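Local atomic coordinates of VP1 (Polyomavirus HPyV6, PDB entry 4PCG), a protein that probably serves as the major structural protein of a polyomavirus capsid, assembling into pentamers with jelly-roll subunits and taking part in attachment to host cells. Residues V82-R87 / G220-F225. Sequence-based numbering, arbitrary orientation.
Sequences VWEAFR and GILCLF
This is an antiparallel strand pairing, between Ala-85 with its neighbours on strand 79-93 and Ile-221 on strand 211-222. Ala-85 and Ile-221 form a hydrogen-bonded pair. Ala-85 N donates to Ile-221 O at 2.8 Å, and Ile-221 N returns a bond to Ala-85 O at 2.9 Å. Beyond it, Cys-223 N gives Trp-83 O a nearly straight bond of 2.9 Å. Cys-223 is the centre of an inverse gamma turn. A water replaces the next direct link, donating to Cys-223 O and accepting from Trp-83 N. The pairing belongs to the jelly-roll of the VP1 coat protein. Strand 256-274 lines the other edge of strand 79-93. Glu-84 adds a side-chain bond. Its CG is anti to the backbone N (chi1 173°) and the chain stays extended, which brings OE2 to Gly-220 N at 2.7 Å, through the anti lone pair. The buried carboxylate also forms salt bridges with Arg-270 and Arg-272, which would favour its charged form. Leu-222 runs alongside Glu-84, with CD2 3.9 Å from Glu-84 CG. The side chains of the exposed Leu-224 and of Val-82 cross obliquely, with Leu-224 CD2 3.8 Å from Val-82 CG1.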
ATOM      1  N   VAL B  82       4.321 -16.095 -38.687  1.00 27.45           N
ATOM      2  CA  VAL B  82       3.210 -15.393 -38.076  1.00 25.84           C
ATOM      3  C   VAL B  82       3.708 -14.240 -37.244  1.00 24.73           C
ATOM      4  O   VAL B  82       4.832 -14.237 -36.781  1.00 21.92           O
ATOM      5  CB  VAL B  82       2.339 -16.288 -37.167  1.00 27.63           C
ATOM      6  CG1 VAL B  82       1.786 -17.458 -37.976  1.00 38.56           C
ATOM      7  CG2 VAL B  82       3.120 -16.772 -35.960  1.00 28.57           C
ATOM      8  N   TRP B  83       2.833 -13.278 -37.012  1.00 21.55           N
ATOM      9  CA  TRP B  83       3.170 -12.178 -36.144  1.00 20.14           C
ATOM     10  C   TRP B  83       3.125 -12.645 -34.699  1.00 20.00           C
ATOM     11  O   TRP B  83       2.230 -13.382 -34.301  1.00 18.16           O
ATOM     12  CB  TRP B  83       2.192 -11.014 -36.333  1.00 19.38           C
ATOM     13  CG  TRP B  83       2.333 -10.325 -37.661  1.00 19.86           C
ATOM     14  CD1 TRP B  83       1.462 -10.370 -38.695  1.00 19.82           C
ATOM     15  CD2 TRP B  83       3.423  -9.489 -38.086  1.00 18.72           C
ATOM     16  NE1 TRP B  83       1.921  -9.596 -39.735  1.00 23.05           N
ATOM     17  CE2 TRP B  83       3.117  -9.030 -39.376  1.00 21.56           C
ATOM     18  CE3 TRP B  83       4.620  -9.075 -37.483  1.00 20.29           C
ATOM     19  CZ2 TRP B  83       3.993  -8.213 -40.118  1.00 21.85           C
ATOM     20  CZ3 TRP B  83       5.470  -8.241 -38.194  1.00 21.95           C
ATOM     21  CH2 TRP B  83       5.155  -7.824 -39.507  1.00 22.25           C
ATOM     22  N   GLU B  84       4.114 -12.220 -33.913  1.00 18.65           N
ATOM     23  CA  GLU B  84       4.194 -12.550 -32.509  1.00 17.44           C
ATOM     24  C   GLU B  84       4.225 -11.255 -31.725  1.00 18.63           C
ATOM     25  O   GLU B  84       5.143 -10.438 -31.892  1.00 18.42           O
ATOM     26  CB  GLU B  84       5.478 -13.349 -32.262  1.00 18.49           C
ATOM     27  CG  GLU B  84       5.768 -13.622 -30.804  1.00 19.11           C
ATOM     28  CD  GLU B  84       7.131 -14.274 -30.589  1.00 20.28           C
ATOM     29  OE1 GLU B  84       7.944 -14.329 -31.515  1.00 21.43           O
ATOM     30  OE2 GLU B  84       7.383 -14.727 -29.467  1.00 21.44           O
ATOM     31  N   ALA B  85       3.244 -11.053 -30.869  1.00 16.80           N
ATOM     32  CA  ALA B  85       3.245  -9.899 -29.975  1.00 17.42           C
ATOM     33  C   ALA B  85       4.123 -10.221 -28.763  1.00 17.60           C
ATOM     34  O   ALA B  85       3.870 -11.189 -28.041  1.00 17.51           O
ATOM     35  CB  ALA B  85       1.823  -9.572 -29.546  1.00 18.04           C
ATOM     36  N   PHE B  86       5.151  -9.422 -28.516  1.00 16.23           N
ATOM     37  CA  PHE B  86       6.102  -9.766 -27.447  1.00 18.47           C
ATOM     38  C   PHE B  86       6.133  -8.787 -26.285  1.00 18.72           C
ATOM     39  O   PHE B  86       6.706  -9.123 -25.238  1.00 19.40           O
ATOM     40  CB  PHE B  86       7.532 -10.002 -27.990  1.00 17.71           C
ATOM     41  CG  PHE B  86       8.161  -8.775 -28.630  1.00 19.52           C
ATOM     42  CD1 PHE B  86       7.939  -8.481 -29.963  1.00 20.76           C
ATOM     43  CD2 PHE B  86       8.938  -7.912 -27.888  1.00 20.92           C
ATOM     44  CE1 PHE B  86       8.490  -7.346 -30.551  1.00 22.64           C
ATOM     45  CE2 PHE B  86       9.484  -6.758 -28.458  1.00 23.28           C
ATOM     46  CZ  PHE B  86       9.268  -6.480 -29.798  1.00 24.15           C
ATOM     47  N   ARG B  87       5.556  -7.593 -26.458  1.00 18.33           N
ATOM     48  CA  ARG B  87       5.371  -6.644 -25.369  1.00 18.83           C
ATOM     49  C   ARG B  87       4.269  -5.652 -25.689  1.00 17.43           C
ATOM     50  O   ARG B  87       3.882  -5.494 -26.841  1.00 18.30           O
ATOM     51  CB  ARG B  87       6.660  -5.898 -25.000  1.00 20.15           C
ATOM     52  CG  ARG B  87       7.122  -4.887 -26.016  1.00 22.18           C
ATOM     53  CD  ARG B  87       8.507  -4.365 -25.632  1.00 26.87           C
ATOM     54  NE  ARG B  87       8.958  -3.332 -26.559  1.00 31.01           N
ATOM     55  CZ  ARG B  87       8.569  -2.054 -26.518  1.00 34.60           C
ATOM     56  NH1 ARG B  87       7.715  -1.626 -25.597  1.00 32.77           N
ATOM     57  NH2 ARG B  87       9.023  -1.188 -27.418  1.00 36.86           N
ATOM     58  N   GLY B 220       5.837 -15.140 -27.236  1.00 17.18           N
ATOM     59  CA  GLY B 220       4.759 -14.201 -27.000  1.00 15.82           C
ATOM     60  C   GLY B 220       3.442 -14.703 -27.568  1.00 17.99           C
ATOM     61  O   GLY B 220       3.227 -15.909 -27.677  1.00 18.61           O
ATOM     62  N   ILE B 221       2.557 -13.772 -27.895  1.00 17.39           N
ATOM     63  CA  ILE B 221       1.241 -14.110 -28.447  1.00 17.49           C
ATOM     64  C   ILE B 221       1.364 -14.352 -29.946  1.00 16.76           C
ATOM     65  O   ILE B 221       1.747 -13.454 -30.706  1.00 18.28           O
ATOM     66  CB  ILE B 221       0.237 -12.989 -28.200  1.00 18.42           C
ATOM     67  CG1 ILE B 221       0.129 -12.670 -26.708  1.00 17.48           C
ATOM     68  CG2 ILE B 221      -1.120 -13.355 -28.767  1.00 17.00           C
ATOM     69  CD1 ILE B 221      -0.192 -13.851 -25.824  1.00 19.07           C
ATOM     70  N   LEU B 222       1.011 -15.560 -30.372  1.00 16.28           N
ATOM     71  CA  LEU B 222       1.155 -15.949 -31.765  1.00 18.95           C
ATOM     72  C   LEU B 222      -0.179 -15.669 -32.475  1.00 20.51           C
ATOM     73  O   LEU B 222      -1.193 -16.302 -32.153  1.00 20.61           O
ATOM     74  CB  LEU B 222       1.518 -17.414 -31.885  1.00 19.36           C
ATOM     75  CG  LEU B 222       2.832 -17.816 -31.221  1.00 20.89           C
ATOM     76  CD1 LEU B 222       3.089 -19.271 -31.467  1.00 24.13           C
ATOM     77  CD2 LEU B 222       4.018 -16.971 -31.687  1.00 24.55           C
ATOM     78  N   CYS B 223      -0.164 -14.754 -33.442  1.00 17.72           N
ATOM     79  CA  CYS B 223      -1.412 -14.280 -34.053  1.00 17.89           C
ATOM     80  C   CYS B 223      -1.831 -15.179 -35.194  1.00 16.16           C
ATOM     81  O   CYS B 223      -1.845 -14.798 -36.355  1.00 19.14           O
ATOM     82  CB  CYS B 223      -1.306 -12.797 -34.411  1.00 18.35           C
ATOM     83  SG  CYS B 223      -1.107 -11.811 -32.907  1.00 21.87           S
ATOM     84  N   LEU B 224      -2.190 -16.413 -34.839  1.00 16.85           N
ATOM     85  CA  LEU B 224      -2.444 -17.457 -35.812  1.00 20.05           C
ATOM     86  C   LEU B 224      -3.706 -17.219 -36.651  1.00 19.02           C
ATOM     87  O   LEU B 224      -3.816 -17.749 -37.737  1.00 19.77           O
ATOM     88  CB  LEU B 224      -2.523 -18.818 -35.105  1.00 22.02           C
ATOM     89  CG  LEU B 224      -1.227 -19.200 -34.356  1.00 25.73           C
ATOM     90  CD1 LEU B 224      -1.418 -20.438 -33.498  1.00 36.46           C
ATOM     91  CD2 LEU B 224      -0.090 -19.364 -35.314  1.00 30.25           C
ATOM     92  N   PHE B 225      -4.631 -16.432 -36.126  1.00 17.89           N
ATOM     93  CA  PHE B 225      -5.866 -16.107 -36.831  1.00 20.20           C
ATOM     94  C   PHE B 225      -5.699 -14.809 -37.591  1.00 21.91           C
ATOM     95  O   PHE B 225      -6.651 -14.328 -38.191  1.00 24.38           O
ATOM     96  CB  PHE B 225      -7.034 -15.943 -35.837  1.00 18.25           C
ATOM     97  CG  PHE B 225      -7.572 -17.232 -35.262  1.00 18.65           C
ATOM     98  CD1 PHE B 225      -7.175 -18.483 -35.707  1.00 21.69           C
ATOM     99  CD2 PHE B 225      -8.513 -17.159 -34.221  1.00 20.73           C
ATOM    100  CE1 PHE B 225      -7.699 -19.640 -35.145  1.00 19.52           C
ATOM    101  CE2 PHE B 225      -9.048 -18.308 -33.675  1.00 19.87           C
ATOM    102  CZ  PHE B 225      -8.646 -19.539 -34.135  1.00 20.68           C
TER
HETATM  103  O   HOH W   1       0.005 -13.328 -37.928  1.00 22.31           O